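Local structure of alpha-aminoadipate/glutamate carrier protein LysW (Sulfolobus tokodaii, 3VPB) at residues 19-23 with 34-38; 30-34 with 45-49. The protein carries glutamate and alpha-aminoadipate covalently attached to it while they are converted step by step to ornithine and lysine in arginine and lysine biosynthesis. The contacts are given in a common frame with arbitrary orientation. Numbering follows the deposited sequence.

Interaction 1. Residues 19-23 with 34-38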
ATOM      1  N   ALA E  19       3.855 -12.238  32.207  1.00 45.51           N
ATOM      2  CA  ALA E  19       4.202 -11.281  31.147  1.00 44.33           C
ATOM      3  C   ALA E  19       5.608 -10.666  31.163  1.00 43.45           C
ATOM      4  O   ALA E  19       6.105 -10.195  32.191  1.00 43.55           O
ATOM      5  CB  ALA E  19       3.149 -10.183  31.054  1.00 44.79           C
ATOM      6  N   LEU E  20       6.231 -10.697  29.988  1.00 42.05           N
ATOM      7  CA  LEU E  20       7.491 -10.024  29.691  1.00 40.54           C
ATOM      8  C   LEU E  20       7.196  -8.835  28.783  1.00 38.86           C
ATOM      9  O   LEU E  20       6.211  -8.861  28.035  1.00 38.45           O
ATOM     10  CB  LEU E  20       8.447 -10.983  28.970  1.00 41.11           C
ATOM     11  CG  LEU E  20       9.583 -11.714  29.705  1.00 42.40           C
ATOM     12  CD1 LEU E  20      10.810 -10.806  29.894  1.00 42.63           C
ATOM     13  CD2 LEU E  20       9.132 -12.286  31.047  1.00 43.66           C
ATOM     14  N   PRO E  21       8.023  -7.774  28.861  1.00 37.36           N
ATOM     15  CA  PRO E  21       7.959  -6.697  27.870  1.00 35.91           C
ATOM     16  C   PRO E  21       8.005  -7.235  26.433  1.00 34.88           C
ATOM     17  O   PRO E  21       8.876  -8.040  26.108  1.00 34.42           O
ATOM     18  CB  PRO E  21       9.209  -5.862  28.177  1.00 35.91           C
ATOM     19  CG  PRO E  21       9.671  -6.286  29.552  1.00 36.47           C
ATOM     20  CD  PRO E  21       8.768  -7.360  30.064  1.00 37.22           C
ATOM     21  N   GLY E  22       7.052  -6.810  25.603  1.00 33.10           N
ATOM     22  CA  GLY E  22       6.953  -7.239  24.199  1.00 32.33           C
ATOM     23  C   GLY E  22       5.838  -8.245  23.931  1.00 31.07           C
ATOM     24  O   GLY E  22       5.528  -8.540  22.778  1.00 31.12           O
ATOM     25  N   GLU E  23       5.257  -8.795  24.995  1.00 30.74           N
ATOM     26  CA  GLU E  23       4.135  -9.730  24.881  1.00 30.43           C
ATOM     27  C   GLU E  23       2.848  -9.014  24.512  1.00 30.33           C
ATOM     28  O   GLU E  23       2.679  -7.848  24.820  1.00 28.71           O
ATOM     29  CB  GLU E  23       3.920 -10.481  26.185  1.00 31.22           C
ATOM     30  CG  GLU E  23       4.873 -11.621  26.396  1.00 34.17           C
ATOM     31  CD  GLU E  23       4.411 -12.539  27.484  1.00 38.87           C
ATOM     32  OE1 GLU E  23       3.526 -13.392  27.231  1.00 41.25           O
ATOM     33  OE2 GLU E  23       4.948 -12.409  28.600  1.00 41.36           O
ATOM     34  N   GLU E  34       0.448  -4.246  23.468  1.00 26.29           N
ATOM     35  CA  GLU E  34       1.769  -4.794  23.729  1.00 26.39           C
ATOM     36  C   GLU E  34       2.246  -4.292  25.078  1.00 25.56           C
ATOM     37  O   GLU E  34       2.112  -3.107  25.379  1.00 25.31           O
ATOM     38  CB  GLU E  34       2.733  -4.321  22.653  1.00 26.91           C
ATOM     39  CG  GLU E  34       4.025  -5.109  22.567  1.00 30.74           C
ATOM     40  CD  GLU E  34       4.578  -5.110  21.146  1.00 37.13           C
ATOM     41  OE1 GLU E  34       5.371  -6.020  20.819  1.00 40.21           O
ATOM     42  OE2 GLU E  34       4.212  -4.197  20.354  1.00 41.05           O
ATOM     43  N   VAL E  35       2.815  -5.168  25.898  1.00 25.06           N
ATOM     44  CA  VAL E  35       3.434  -4.654  27.124  1.00 24.92           C
ATOM     45  C   VAL E  35       4.843  -4.117  26.837  1.00 25.56           C
ATOM     46  O   VAL E  35       5.562  -4.643  25.972  1.00 25.65           O
ATOM     47  CB  VAL E  35       3.290  -5.599  28.401  1.00 25.79           C
ATOM     48  CG1 VAL E  35       2.551  -6.904  28.118  1.00 24.71           C
ATOM     49  CG2 VAL E  35       4.600  -5.782  29.192  1.00 25.64           C
ATOM     50  N   TYR E  36       5.201  -3.022  27.508  1.00 25.13           N
ATOM     51  CA  TYR E  36       6.537  -2.449  27.370  1.00 25.64           C
ATOM     52  C   TYR E  36       6.990  -1.887  28.713  1.00 26.65           C
ATOM     53  O   TYR E  36       6.190  -1.739  29.636  1.00 24.64           O
ATOM     54  CB  TYR E  36       6.586  -1.383  26.256  1.00 25.38           C
ATOM     55  CG  TYR E  36       5.893  -0.076  26.572  1.00 25.87           C
ATOM     56  CD1 TYR E  36       6.632   1.058  26.941  1.00 26.33           C
ATOM     57  CD2 TYR E  36       4.507   0.042  26.481  1.00 26.04           C
ATOM     58  CE1 TYR E  36       5.998   2.273  27.225  1.00 25.86           C
ATOM     59  CE2 TYR E  36       3.866   1.255  26.750  1.00 27.04           C
ATOM     60  CZ  TYR E  36       4.623   2.362  27.123  1.00 26.36           C
ATOM     61  OH  TYR E  36       4.002   3.550  27.411  1.00 27.66           O
ATOM     62  N   ASN E  37       8.282  -1.596  28.808  1.00 28.29           N
ATOM     63  CA  ASN E  37       8.854  -1.014  30.011  1.00 30.38           C
ATOM     64  C   ASN E  37       9.037   0.492  29.864  1.00 31.47           C
ATOM     65  O   ASN E  37       9.578   0.969  28.870  1.00 30.90           O
ATOM     66  CB  ASN E  37      10.191  -1.677  30.336  1.00 31.15           C
ATOM     67  CG  ASN E  37      10.898  -1.014  31.505  1.00 32.67           C
ATOM     68  OD1 ASN E  37      10.344  -0.890  32.594  1.00 34.15           O
ATOM     69  ND2 ASN E  37      12.130  -0.580  31.274  1.00 34.64           N
ATOM     70  N   ASP E  38       8.553   1.227  30.854  1.00 32.64           N
ATOM     71  CA  ASP E  38       8.717   2.669  30.913  1.00 34.54           C
ATOM     72  C   ASP E  38       9.358   2.951  32.277  1.00 34.87           C
ATOM     73  O   ASP E  38       8.653   3.060  33.275  1.00 35.46           O
ATOM     74  CB  ASP E  38       7.334   3.326  30.765  1.00 34.91           C
ATOM     75  CG  ASP E  38       7.406   4.803  30.393  1.00 37.37           C
ATOM     76  OD1 ASP E  38       7.753   5.623  31.262  1.00 39.81           O
ATOM     77  OD2 ASP E  38       7.078   5.148  29.240  1.00 40.34           O
TER

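Interaction 2. Residues 30-34 with 45-49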
ATOM      1  N   GLY E  30     -11.634  -4.428  22.243  1.00 28.60           N
ATOM      2  CA  GLY E  30     -11.292  -4.791  20.867  1.00 29.06           C
ATOM      3  C   GLY E  30      -9.848  -4.475  20.491  1.00 29.37           C
ATOM      4  O   GLY E  30      -9.404  -4.791  19.385  1.00 29.75           O
ATOM      5  N   ALA E  31      -9.112  -3.845  21.405  1.00 28.67           N
ATOM      6  CA  ALA E  31      -7.726  -3.473  21.132  1.00 28.91           C
ATOM      7  C   ALA E  31      -6.779  -4.634  21.410  1.00 28.73           C
ATOM      8  O   ALA E  31      -6.986  -5.429  22.338  1.00 28.21           O
ATOM      9  CB  ALA E  31      -7.316  -2.248  21.942  1.00 28.63           C
ATOM     10  N   GLN E  32      -5.760  -4.733  20.565  1.00 28.61           N
ATOM     11  CA  GLN E  32      -4.624  -5.604  20.799  1.00 29.11           C
ATOM     12  C   GLN E  32      -3.524  -4.706  21.335  1.00 28.34           C
ATOM     13  O   GLN E  32      -3.286  -3.629  20.780  1.00 28.65           O
ATOM     14  CB  GLN E  32      -4.185  -6.261  19.498  1.00 29.67           C
ATOM     15  CG  GLN E  32      -4.921  -7.569  19.174  1.00 34.11           C
ATOM     16  CD  GLN E  32      -4.168  -8.790  19.666  1.00 39.70           C
ATOM     17  OE1 GLN E  32      -3.587  -9.544  18.876  1.00 42.01           O
ATOM     18  NE2 GLN E  32      -4.149  -8.980  20.983  1.00 41.58           N
ATOM     19  N   LEU E  33      -2.881  -5.142  22.419  1.00 27.01           N
ATOM     20  CA  LEU E  33      -1.957  -4.301  23.173  1.00 26.67           C
ATOM     21  C   LEU E  33      -0.627  -5.017  23.341  1.00 26.66           C
ATOM     22  O   LEU E  33      -0.579  -6.244  23.343  1.00 27.43           O
ATOM     23  CB  LEU E  33      -2.545  -3.951  24.558  1.00 26.32           C
ATOM     24  CG  LEU E  33      -3.945  -3.305  24.562  1.00 26.68           C
ATOM     25  CD1 LEU E  33      -4.560  -3.223  25.984  1.00 27.06           C
ATOM     26  CD2 LEU E  33      -3.920  -1.940  23.904  1.00 23.94           C
ATOM     27  N   GLU E  34       0.448  -4.246  23.468  1.00 26.29           N
ATOM     28  CA  GLU E  34       1.769  -4.794  23.729  1.00 26.39           C
ATOM     29  C   GLU E  34       2.246  -4.292  25.078  1.00 25.56           C
ATOM     30  O   GLU E  34       2.112  -3.107  25.379  1.00 25.31           O
ATOM     31  CB  GLU E  34       2.733  -4.321  22.653  1.00 26.91           C
ATOM     32  CG  GLU E  34       4.025  -5.109  22.567  1.00 30.74           C
ATOM     33  CD  GLU E  34       4.578  -5.110  21.146  1.00 37.13           C
ATOM     34  OE1 GLU E  34       5.371  -6.020  20.819  1.00 40.21           O
ATOM     35  OE2 GLU E  34       4.212  -4.197  20.354  1.00 41.05           O
ATOM     36  N   ARG E  45       0.835  -0.331  25.285  1.00 25.83           N
ATOM     37  CA  ARG E  45       0.467   0.492  24.127  1.00 26.62           C
ATOM     38  C   ARG E  45      -0.157  -0.355  23.015  1.00 26.28           C
ATOM     39  O   ARG E  45      -0.107  -1.581  23.066  1.00 25.28           O
ATOM     40  CB  ARG E  45       1.656   1.312  23.621  1.00 26.99           C
ATOM     41  CG  ARG E  45       2.849   0.486  23.243  1.00 28.61           C
ATOM     42  CD  ARG E  45       3.851   1.311  22.466  1.00 34.27           C
ATOM     43  NE  ARG E  45       5.096   0.567  22.361  1.00 35.63           N
ATOM     44  CZ  ARG E  45       6.225   0.899  22.987  1.00 38.47           C
ATOM     45  NH1 ARG E  45       6.293   1.997  23.740  1.00 38.46           N
ATOM     46  NH2 ARG E  45       7.299   0.138  22.841  1.00 38.48           N
ATOM     47  N   LEU E  46      -0.748   0.306  22.019  1.00 27.07           N
ATOM     48  CA  LEU E  46      -1.353  -0.370  20.873  1.00 27.24           C
ATOM     49  C   LEU E  46      -0.342  -1.267  20.175  1.00 27.27           C
ATOM     50  O   LEU E  46       0.770  -0.820  19.848  1.00 27.37           O
ATOM     51  CB  LEU E  46      -1.900   0.663  19.882  1.00 27.34           C
ATOM     52  CG  LEU E  46      -3.065   0.261  18.965  1.00 29.41           C
ATOM     53  CD1 LEU E  46      -4.309  -0.071  19.779  1.00 29.49           C
ATOM     54  CD2 LEU E  46      -3.354   1.358  17.961  1.00 29.24           C
ATOM     55  N   ALA E  47      -0.712  -2.529  19.964  1.00 26.85           N
ATOM     56  CA  ALA E  47       0.179  -3.482  19.286  1.00 26.94           C
ATOM     57  C   ALA E  47       0.269  -3.115  17.809  1.00 27.67           C
ATOM     58  O   ALA E  47      -0.637  -2.474  17.273  1.00 25.85           O
ATOM     59  CB  ALA E  47      -0.344  -4.879  19.415  1.00 26.94           C
ATOM     60  N   GLU E  48       1.346  -3.542  17.151  1.00 27.92           N
ATOM     61  CA  GLU E  48       1.460  -3.366  15.701  1.00 29.60           C
ATOM     62  C   GLU E  48       0.474  -4.250  14.951  1.00 29.93           C
ATOM     63  O   GLU E  48       0.106  -5.329  15.430  1.00 30.26           O
ATOM     64  CB  GLU E  48       2.866  -3.732  15.239  1.00 29.69           C
ATOM     65  CG  GLU E  48       3.922  -2.757  15.607  1.00 32.58           C
ATOM     66  CD  GLU E  48       5.181  -2.973  14.777  1.00 37.43           C
ATOM     67  OE1 GLU E  48       5.838  -1.963  14.439  1.00 39.94           O
ATOM     68  OE2 GLU E  48       5.503  -4.151  14.462  1.00 38.09           O
ATOM     69  N   GLN E  49       0.056  -3.808  13.767  1.00 30.64           N
ATOM     70  CA  GLN E  49      -0.758  -4.650  12.897  1.00 31.06           C
ATOM     71  C   GLN E  49       0.135  -5.637  12.154  1.00 29.81           C
ATOM     72  O   GLN E  49       1.304  -5.341  11.886  1.00 29.64           O
ATOM     73  CB  GLN E  49      -1.551  -3.806  11.892  1.00 31.55           C
ATOM     74  CG  GLN E  49      -2.581  -2.901  12.542  1.00 35.38           C
ATOM     75  CD  GLN E  49      -3.928  -2.999  11.872  1.00 40.41           C
ATOM     76  OE1 GLN E  49      -4.121  -2.516  10.750  1.00 42.37           O
ATOM     77  NE2 GLN E  49      -4.877  -3.634  12.555  1.00 42.54           N
TER
HETATM   78  O   HOH W   1       5.186  -1.755  20.998  1.00 58.98           O

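Interaction 1. Residues 19-23 with 34-38
Val35 lays its branched side chain against the loop 19-23: CG2 lies 3.7 Å from Leu20 O, while CG1 packs 4.4 Å from Ala19 CB and 4.3 Å from Glu23 CB. The example illustrates how a tight turn can be pinned to a strand. Leu20 to Glu23 form a type II beta turn, closed by Glu23 N to Leu20 O (3.2 Å), with the classic Pro-Gly pair in the middle; the positive phi of Gly22 would press a CB against the preceding carbonyl. Both backbone polar groups of Val35 are used, Gly22 N donating to Val35 O (2.7 Å) and Val35 N to Glu23 O (2.9 Å). A CA-H...O contact from Glu34 CA to Glu23 O (3.4 Å) supplements them. In the complex, Glu23 also forms a salt bridge with Lys15 of the partner enzyme chain. The turn leads directly into strand 24-26, which lies antiparallel beside strand 32-38; on the other side of strand 32-38, Val35 touches Leu42 and Leu44 of strand 41-46.

Interaction 2. Residues 30-34 with 45-49
This contact joins the two strands of a beta hairpin, 32-38 and 41-46, in a zinc-ribbon domain, and follows them to the point where residues 47-49 leave the second strand. Ala31, whose side chain lies about 5 Å from the bound zinc, meets Leu46 through CB and CD1 (4.3 Å). Gln32 comes next: its carbonyl O accepts a nearly linear hydrogen bond from Ala47 N (2.9 Å), and its CB rests 4.1 Å from Ala47 CB. Leu33 and Leu46 form an antiparallel non-hydrogen-bonded pair with diverging side chains; here the backbones approach closely enough for a CA-H...O contact between Leu33 CA and Arg45 O (3.3 Å). Glu34 completes the pairing in the hydrogen-bonded register, Glu34 N to Arg45 O (2.8 Å) and Arg45 N to Glu34 O (3.1 Å), which puts both charged side chains on one face. The end of Arg45 is held chiefly by a salt bridge to Glu111 of a partner enzyme chain and also makes a cation-pi contact with Tyr36. Between the two segments, a single water joins the side chains, donating to Glu34 OE2 and accepting from Arg45 NE, each at 2.7 Å.

How the interactions relate
Interactions 1 and 2 show how one central strand can serve two neighbours. Along the chain the segments come in the order 19-23, 30-34, 34-38, 45-49, and Glu34 belongs to both contacts, whose centres lie 11 Å apart on opposite sides of the chain's centre. Strand 32-38 is the middle one of a three-stranded antiparallel sheet: interaction 1 joins it to the turn entering strand 24-26, interaction 2 to the end of strand 41-46. They meet directly where Tyr36 CD1 lies 3.4 Å from Arg45 NH1. The zinc site neighbours interaction 2, and residues 45-49 lead from the sheet into the C-terminal tail ending at Glu56, the attachment residue for substrate.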